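Local structure of thiol transferase (4F0B) at residues T16-E28 and Y176-I189. The protein is a fungal Ure2p-type glutathione transferase that binds oxidized glutathione and probably catalyses glutathione-dependent thiol transfer. Numbering follows the deposited sequence.
Sequences TPNGWVPAILLEE and YGIADIKIFGWARI. With GDS (oxidized glutathione disulfide), chain C.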
loop_
_atom_site.group_PDB
_atom_site.type_symbol
_atom_site.label_atom_id
_atom_site.label_comp_id
_atom_site.label_asym_id
_atom_site.label_seq_id
_atom_site.Cartn_x
_atom_site.Cartn_y
_atom_site.Cartn_z
ATOM N N THR A 16 10.472 -9.816 -11.330
ATOM C CA THR A 16 10.399 -9.811 -9.857
ATOM C C THR A 16 8.916 -9.855 -9.467
ATOM O O THR A 16 8.028 -9.602 -10.301
ATOM C CB THR A 16 10.955 -8.491 -9.251
ATOM O OG1 THR A 16 10.214 -7.393 -9.797
ATOM C CG2 THR A 16 12.410 -8.236 -9.618
ATOM N N PRO A 17 8.609 -10.155 -8.197
ATOM C CA PRO A 17 7.205 -10.230 -7.761
ATOM C C PRO A 17 6.405 -8.951 -7.967
ATOM O O PRO A 17 5.170 -9.006 -8.118
ATOM C CB PRO A 17 7.312 -10.570 -6.242
ATOM C CG PRO A 17 8.761 -10.211 -5.882
ATOM C CD PRO A 17 9.549 -10.542 -7.116
ATOM N N ASN A 18 7.079 -7.790 -7.983
ATOM C CA ASN A 18 6.420 -6.554 -8.333
ATOM C C ASN A 18 6.422 -6.271 -9.847
ATOM O O ASN A 18 5.404 -5.828 -10.407
ATOM C CB ASN A 18 7.076 -5.385 -7.569
ATOM C CG ASN A 18 6.774 -5.459 -6.079
ATOM O OD1 ASN A 18 5.642 -5.779 -5.690
ATOM N ND2 ASN A 18 7.780 -5.206 -5.256
ATOM N N GLY A 19 7.561 -6.504 -10.493
ATOM C CA GLY A 19 7.684 -6.248 -11.933
ATOM C C GLY A 19 6.719 -7.025 -12.804
ATOM O O GLY A 19 6.278 -6.518 -13.851
ATOM N N TRP A 20 6.355 -8.240 -12.381
ATOM C CA TRP A 20 5.521 -9.068 -13.255
ATOM C C TRP A 20 4.107 -8.535 -13.345
ATOM O O TRP A 20 3.432 -8.769 -14.346
ATOM C CB TRP A 20 5.413 -10.495 -12.705
ATOM C CG TRP A 20 6.705 -11.262 -12.752
ATOM C CD1 TRP A 20 7.619 -11.286 -13.768
ATOM C CD2 TRP A 20 7.207 -12.147 -11.735
ATOM N NE1 TRP A 20 8.684 -12.113 -13.430
ATOM C CE2 TRP A 20 8.434 -12.657 -12.191
ATOM C CE3 TRP A 20 6.727 -12.548 -10.471
ATOM C CZ2 TRP A 20 9.223 -13.523 -11.422
ATOM C CZ3 TRP A 20 7.513 -13.416 -9.694
ATOM C CH2 TRP A 20 8.742 -13.897 -10.179
ATOM N N VAL A 21 3.628 -7.864 -12.298
ATOM C CA VAL A 21 2.180 -7.723 -12.177
ATOM C C VAL A 21 1.522 -6.760 -13.189
ATOM O O VAL A 21 0.454 -7.090 -13.731
ATOM C CB VAL A 21 1.670 -7.558 -10.722
ATOM C CG1 VAL A 21 2.170 -8.696 -9.864
ATOM C CG2 VAL A 21 2.037 -6.215 -10.101
ATOM N N PRO A 22 2.151 -5.605 -13.509
ATOM C CA PRO A 22 1.504 -4.820 -14.577
ATOM C C PRO A 22 1.545 -5.516 -15.927
ATOM O O PRO A 22 0.627 -5.312 -16.731
ATOM C CB PRO A 22 2.310 -3.507 -14.607
ATOM C CG PRO A 22 2.997 -3.433 -13.208
ATOM C CD PRO A 22 3.333 -4.901 -12.944
ATOM N N ALA A 23 2.580 -6.310 -16.201
ATOM C CA ALA A 23 2.664 -7.020 -17.483
ATOM C C ALA A 23 1.567 -8.082 -17.573
ATOM O O ALA A 23 0.975 -8.286 -18.627
ATOM C CB ALA A 23 4.058 -7.635 -17.695
ATOM N N ILE A 24 1.301 -8.748 -16.459
ATOM C CA ILE A 24 0.182 -9.683 -16.407
ATOM C C ILE A 24 -1.135 -8.970 -16.746
ATOM O O ILE A 24 -1.861 -9.431 -17.629
ATOM C CB ILE A 24 0.096 -10.362 -15.047
ATOM C CG1 ILE A 24 1.275 -11.327 -14.863
ATOM C CG2 ILE A 24 -1.271 -11.088 -14.912
ATOM C CD1 ILE A 24 1.419 -11.859 -13.406
ATOM N N LEU A 25 -1.418 -7.838 -16.104
ATOM C CA LEU A 25 -2.633 -7.134 -16.454
ATOM C C LEU A 25 -2.654 -6.683 -17.920
ATOM O O LEU A 25 -3.673 -6.834 -18.585
ATOM C CB LEU A 25 -2.852 -5.955 -15.516
ATOM C CG LEU A 25 -4.128 -5.161 -15.835
ATOM C CD1 LEU A 25 -5.396 -5.988 -15.742
ATOM C CD2 LEU A 25 -4.183 -3.968 -14.896
ATOM N N LEU A 26 -1.540 -6.139 -18.431
ATOM C CA LEU A 26 -1.502 -5.730 -19.842
ATOM C C LEU A 26 -1.843 -6.901 -20.754
ATOM O O LEU A 26 -2.599 -6.748 -21.712
ATOM C CB LEU A 26 -0.128 -5.151 -20.185
ATOM C CG LEU A 26 0.095 -3.752 -19.587
ATOM C CD1 LEU A 26 1.575 -3.414 -19.534
ATOM C CD2 LEU A 26 -0.661 -2.716 -20.419
ATOM N N GLU A 27 -1.309 -8.087 -20.475
ATOM C CA GLU A 27 -1.632 -9.237 -21.318
ATOM C C GLU A 27 -3.080 -9.716 -21.132
ATOM O O GLU A 27 -3.707 -10.144 -22.102
ATOM C CB GLU A 27 -0.641 -10.386 -21.070
ATOM C CG GLU A 27 0.784 -10.120 -21.573
ATOM C CD GLU A 27 0.846 -9.948 -23.087
ATOM O OE1 GLU A 27 0.059 -10.584 -23.843
ATOM O OE2 GLU A 27 1.710 -9.183 -23.574
ATOM N N GLU A 28 -3.620 -9.625 -19.922
ATOM C CA GLU A 28 -5.037 -9.960 -19.726
ATOM C C GLU A 28 -5.927 -9.009 -20.515
ATOM O O GLU A 28 -6.893 -9.432 -21.168
ATOM C CB GLU A 28 -5.426 -9.928 -18.247
ATOM C CG GLU A 28 -4.693 -10.937 -17.334
ATOM C CD GLU A 28 -5.232 -12.366 -17.424
ATOM O OE1 GLU A 28 -6.130 -12.643 -18.244
ATOM O OE2 GLU A 28 -4.716 -13.198 -16.664
ATOM N N TYR A 176 -11.807 -13.189 -10.891
ATOM C CA TYR A 176 -10.382 -12.855 -11.035
ATOM C C TYR A 176 -10.182 -11.415 -11.454
ATOM O O TYR A 176 -10.824 -10.924 -12.379
ATOM C CB TYR A 176 -9.793 -13.777 -12.088
ATOM C CG TYR A 176 -8.391 -13.467 -12.557
ATOM C CD1 TYR A 176 -7.280 -13.788 -11.768
ATOM C CD2 TYR A 176 -8.171 -12.901 -13.804
ATOM C CE1 TYR A 176 -5.988 -13.541 -12.217
ATOM C CE2 TYR A 176 -6.872 -12.661 -14.258
ATOM C CZ TYR A 176 -5.808 -12.998 -13.474
ATOM O OH TYR A 176 -4.543 -12.776 -13.937
ATOM N N GLY A 177 -9.285 -10.735 -10.757
ATOM C CA GLY A 177 -9.028 -9.350 -11.122
ATOM C C GLY A 177 -7.766 -8.826 -10.489
ATOM O O GLY A 177 -6.893 -9.582 -10.040
ATOM N N ILE A 178 -7.659 -7.497 -10.506
ATOM C CA ILE A 178 -6.401 -6.854 -10.124
ATOM C C ILE A 178 -5.958 -7.125 -8.689
ATOM O O ILE A 178 -4.745 -7.128 -8.437
ATOM C CB ILE A 178 -6.371 -5.350 -10.427
ATOM C CG1 ILE A 178 -7.511 -4.599 -9.724
ATOM C CG2 ILE A 178 -6.415 -5.134 -11.958
ATOM C CD1 ILE A 178 -7.414 -3.055 -9.900
ATOM N N ALA A 179 -6.880 -7.396 -7.755
ATOM C CA ALA A 179 -6.433 -7.791 -6.428
ATOM C C ALA A 179 -5.715 -9.132 -6.427
ATOM O O ALA A 179 -4.700 -9.291 -5.726
ATOM C CB ALA A 179 -7.576 -7.825 -5.451
ATOM N N ASP A 180 -6.211 -10.094 -7.200
ATOM C CA ASP A 180 -5.505 -11.357 -7.346
ATOM C C ASP A 180 -4.160 -11.172 -8.013
ATOM O O ASP A 180 -3.183 -11.747 -7.566
ATOM C CB ASP A 180 -6.328 -12.332 -8.182
ATOM C CG ASP A 180 -7.717 -12.531 -7.623
ATOM O OD1 ASP A 180 -7.892 -13.293 -6.638
ATOM O OD2 ASP A 180 -8.631 -11.876 -8.176
ATOM N N ILE A 181 -4.137 -10.389 -9.087
ATOM C CA ILE A 181 -2.909 -10.186 -9.842
ATOM C C ILE A 181 -1.799 -9.611 -8.958
ATOM O O ILE A 181 -0.661 -10.095 -8.979
ATOM C CB ILE A 181 -3.175 -9.341 -11.113
ATOM C CG1 ILE A 181 -4.051 -10.126 -12.110
ATOM C CG2 ILE A 181 -1.853 -8.906 -11.780
ATOM C CD1 ILE A 181 -4.665 -9.244 -13.220
ATOM N N LYS A 182 -2.131 -8.599 -8.165
ATOM C CA LYS A 182 -1.148 -7.984 -7.281
ATOM C C LYS A 182 -0.514 -8.981 -6.329
ATOM O O LYS A 182 0.731 -9.050 -6.196
ATOM C CB LYS A 182 -1.785 -6.848 -6.483
ATOM C CG LYS A 182 -0.890 -6.331 -5.333
ATOM C CD LYS A 182 0.408 -5.689 -5.806
ATOM C CE LYS A 182 1.370 -5.510 -4.602
ATOM N NZ LYS A 182 2.756 -5.189 -5.056
ATOM N N ILE A 183 -1.348 -9.783 -5.669
ATOM C CA ILE A 183 -0.808 -10.709 -4.691
ATOM C C ILE A 183 -0.118 -11.904 -5.340
ATOM O O ILE A 183 0.885 -12.401 -4.801
ATOM C CB ILE A 183 -1.898 -11.183 -3.720
ATOM C CG1 ILE A 183 -2.443 -9.956 -2.979
ATOM C CG2 ILE A 183 -1.311 -12.207 -2.725
ATOM C CD1 ILE A 183 -3.608 -10.218 -1.999
ATOM N N PHE A 184 -0.642 -12.335 -6.494
ATOM C CA PHE A 184 -0.096 -13.482 -7.198
ATOM C C PHE A 184 1.402 -13.352 -7.491
ATOM O O PHE A 184 2.146 -14.324 -7.404
ATOM C CB PHE A 184 -0.892 -13.743 -8.485
ATOM C CG PHE A 184 -0.252 -14.758 -9.380
ATOM C CD1 PHE A 184 -0.403 -16.113 -9.109
ATOM C CD2 PHE A 184 0.491 -14.364 -10.499
ATOM C CE1 PHE A 184 0.204 -17.069 -9.929
ATOM C CE2 PHE A 184 1.092 -15.304 -11.307
ATOM C CZ PHE A 184 0.953 -16.639 -11.039
ATOM N N GLY A 185 1.863 -12.152 -7.826
ATOM C CA GLY A 185 3.286 -11.997 -8.111
ATOM C C GLY A 185 4.182 -12.420 -6.947
ATOM O O GLY A 185 5.279 -12.978 -7.183
ATOM N N TRP A 186 3.719 -12.127 -5.719
ATOM C CA TRP A 186 4.403 -12.573 -4.509
ATOM C C TRP A 186 4.108 -14.031 -4.143
ATOM O O TRP A 186 5.009 -14.787 -3.759
ATOM C CB TRP A 186 4.068 -11.636 -3.343
ATOM C CG TRP A 186 4.791 -10.328 -3.444
ATOM C CD1 TRP A 186 4.311 -9.154 -3.972
ATOM C CD2 TRP A 186 6.115 -10.089 -3.015
ATOM N NE1 TRP A 186 5.300 -8.177 -3.912
ATOM C CE2 TRP A 186 6.419 -8.729 -3.321
ATOM C CE3 TRP A 186 7.098 -10.899 -2.406
ATOM C CZ2 TRP A 186 7.653 -8.147 -3.002
ATOM C CZ3 TRP A 186 8.341 -10.322 -2.100
ATOM C CH2 TRP A 186 8.600 -8.947 -2.406
ATOM N N ALA A 187 2.838 -14.417 -4.239
ATOM C CA ALA A 187 2.459 -15.774 -3.799
ATOM C C ALA A 187 3.160 -16.849 -4.621
ATOM O O ALA A 187 3.493 -17.902 -4.052
ATOM C CB ALA A 187 0.946 -15.933 -3.850
ATOM N N ARG A 188 3.388 -16.615 -5.923
ATOM C CA ARG A 188 4.005 -17.655 -6.737
ATOM C C ARG A 188 5.459 -17.938 -6.342
ATOM O O ARG A 188 5.986 -18.989 -6.703
ATOM C CB ARG A 188 3.877 -17.316 -8.229
ATOM C CG ARG A 188 4.794 -16.187 -8.688
ATOM C CD ARG A 188 4.478 -15.799 -10.127
ATOM N NE ARG A 188 4.728 -16.902 -11.068
ATOM C CZ ARG A 188 5.885 -17.084 -11.704
ATOM N NH1 ARG A 188 6.891 -16.218 -11.543
ATOM N NH2 ARG A 188 6.044 -18.109 -12.542
ATOM N N ILE A 189 6.091 -17.025 -5.602
ATOM C CA ILE A 189 7.425 -17.276 -5.077
ATOM C C ILE A 189 7.445 -17.508 -3.570
ATOM O O ILE A 189 8.536 -17.647 -3.008
ATOM C CB ILE A 189 8.448 -16.170 -5.463
ATOM C CG1 ILE A 189 8.101 -14.849 -4.757
ATOM C CG2 ILE A 189 8.549 -16.080 -7.020
ATOM C CD1 ILE A 189 9.225 -13.761 -4.800
HETATM N N1 GDS C . 5.955 -0.441 -3.326
HETATM C CA1 GDS C . 6.649 -0.603 -4.643
HETATM C C1 GDS C . 5.616 -1.158 -5.660
HETATM O OE1 GDS C . 4.664 -1.845 -5.229
HETATM O OE2 GDS C . 5.785 -0.870 -6.860
HETATM C CB1 GDS C . 7.790 -1.623 -4.495
HETATM C CG1 GDS C . 8.622 -1.752 -5.784
HETATM C CD1 GDS C . 9.905 -2.514 -5.484
HETATM O O1 GDS C . 10.207 -2.987 -4.396
HETATM N N2 GDS C . 10.783 -2.585 -6.539
HETATM C CA2 GDS C . 12.070 -3.289 -6.456
HETATM C C2 GDS C . 13.170 -2.372 -6.940
HETATM O O2 GDS C . 13.023 -1.642 -7.955
HETATM C CB2 GDS C . 12.117 -4.547 -7.320
HETATM S SG2 GDS C . 10.812 -5.735 -6.997
HETATM N N3 GDS C . 14.302 -2.429 -6.212
HETATM C CA3 GDS C . 15.453 -1.612 -6.609
HETATM C C3 GDS C . 16.018 -0.826 -5.484
HETATM O OE3 GDS C . 16.975 -0.079 -5.769
HETATM O OE4 GDS C . 15.503 -0.932 -4.338
HETATM N N4 GDS C . 9.818 -4.871 -2.246
HETATM C CA4 GDS C . 8.961 -4.627 -1.098
HETATM C C4 GDS C . 7.479 -4.289 -1.470
HETATM O OE5 GDS C . 7.012 -4.662 -2.566
HETATM O OE6 GDS C . 6.849 -3.651 -0.609
HETATM C C5 GDS C . 10.822 -5.747 -2.146
HETATM O O5 GDS C . 11.059 -6.377 -1.088
HETATM C CA5 GDS C . 11.693 -5.936 -3.376
HETATM N N5 GDS C . 13.108 -6.100 -2.966
HETATM C CB5 GDS C . 11.135 -7.175 -4.111
HETATM S SG5 GDS C . 11.903 -7.368 -5.715
HETATM C CA6 GDS C . 15.900 -3.162 -1.795
HETATM C C6 GDS C . 15.986 -3.620 -0.325
HETATM O OE7 GDS C . 14.931 -3.972 0.249
HETATM O OE8 GDS C . 17.115 -3.553 0.223
HETATM N N6 GDS C . 16.772 -2.000 -1.953
HETATM C CB6 GDS C . 16.358 -4.308 -2.753
HETATM C CG6 GDS C . 15.449 -5.571 -2.819
HETATM C CD6 GDS C . 14.092 -5.232 -3.366
HETATM O O6 GDS C . 13.830 -4.269 -4.069
HETATM O O HOH W 1 3.072 -7.577 -6.661
#
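Pro17 rests over one face of the Trp186 indole, its ring tilted, with CG 3.5 Å from the centroid of the six-membered ring and 5° off the normal, a CH-pi contact. Here the backbones are closest: Pro17 O receives a CA-H...O contact from Gly185 CA at 3.5 Å, and there is no room for a CB on Gly185 between Pro17 O and Val21 CG1. Trp186 NE1 donates to Asn18 OD1 (3.0 Å) from above the amide plane, while Asn18 ND2 binds the glutathione carboxylate oxygen OE5 (2.8 Å). With an alanine at Trp186, Pro17 would probably lose its aromatic floor and Asn18 OD1 its indole N-H, leaving the amide freer to turn. This is the interdomain seam of the GST fold, where the first helix of the thioredoxin-like domain crosses helix 178-187 of the all-helical domain at 137°. Further along, Leu25 CD2 meets Ile178 CG2 at 3.9 Å in ordinary apolar contact, before Tyr176 OH donates to Glu28 OE2 (2.8 Å). The looser side is the partly exposed flank, where Arg188, its chain bent at chi3 (-63°), sets NH1 over the Trp20 six-membered ring in a cation-pi contact, guanidinium nearly perpendicular to it; NH2 is salt-bridged to Glu211.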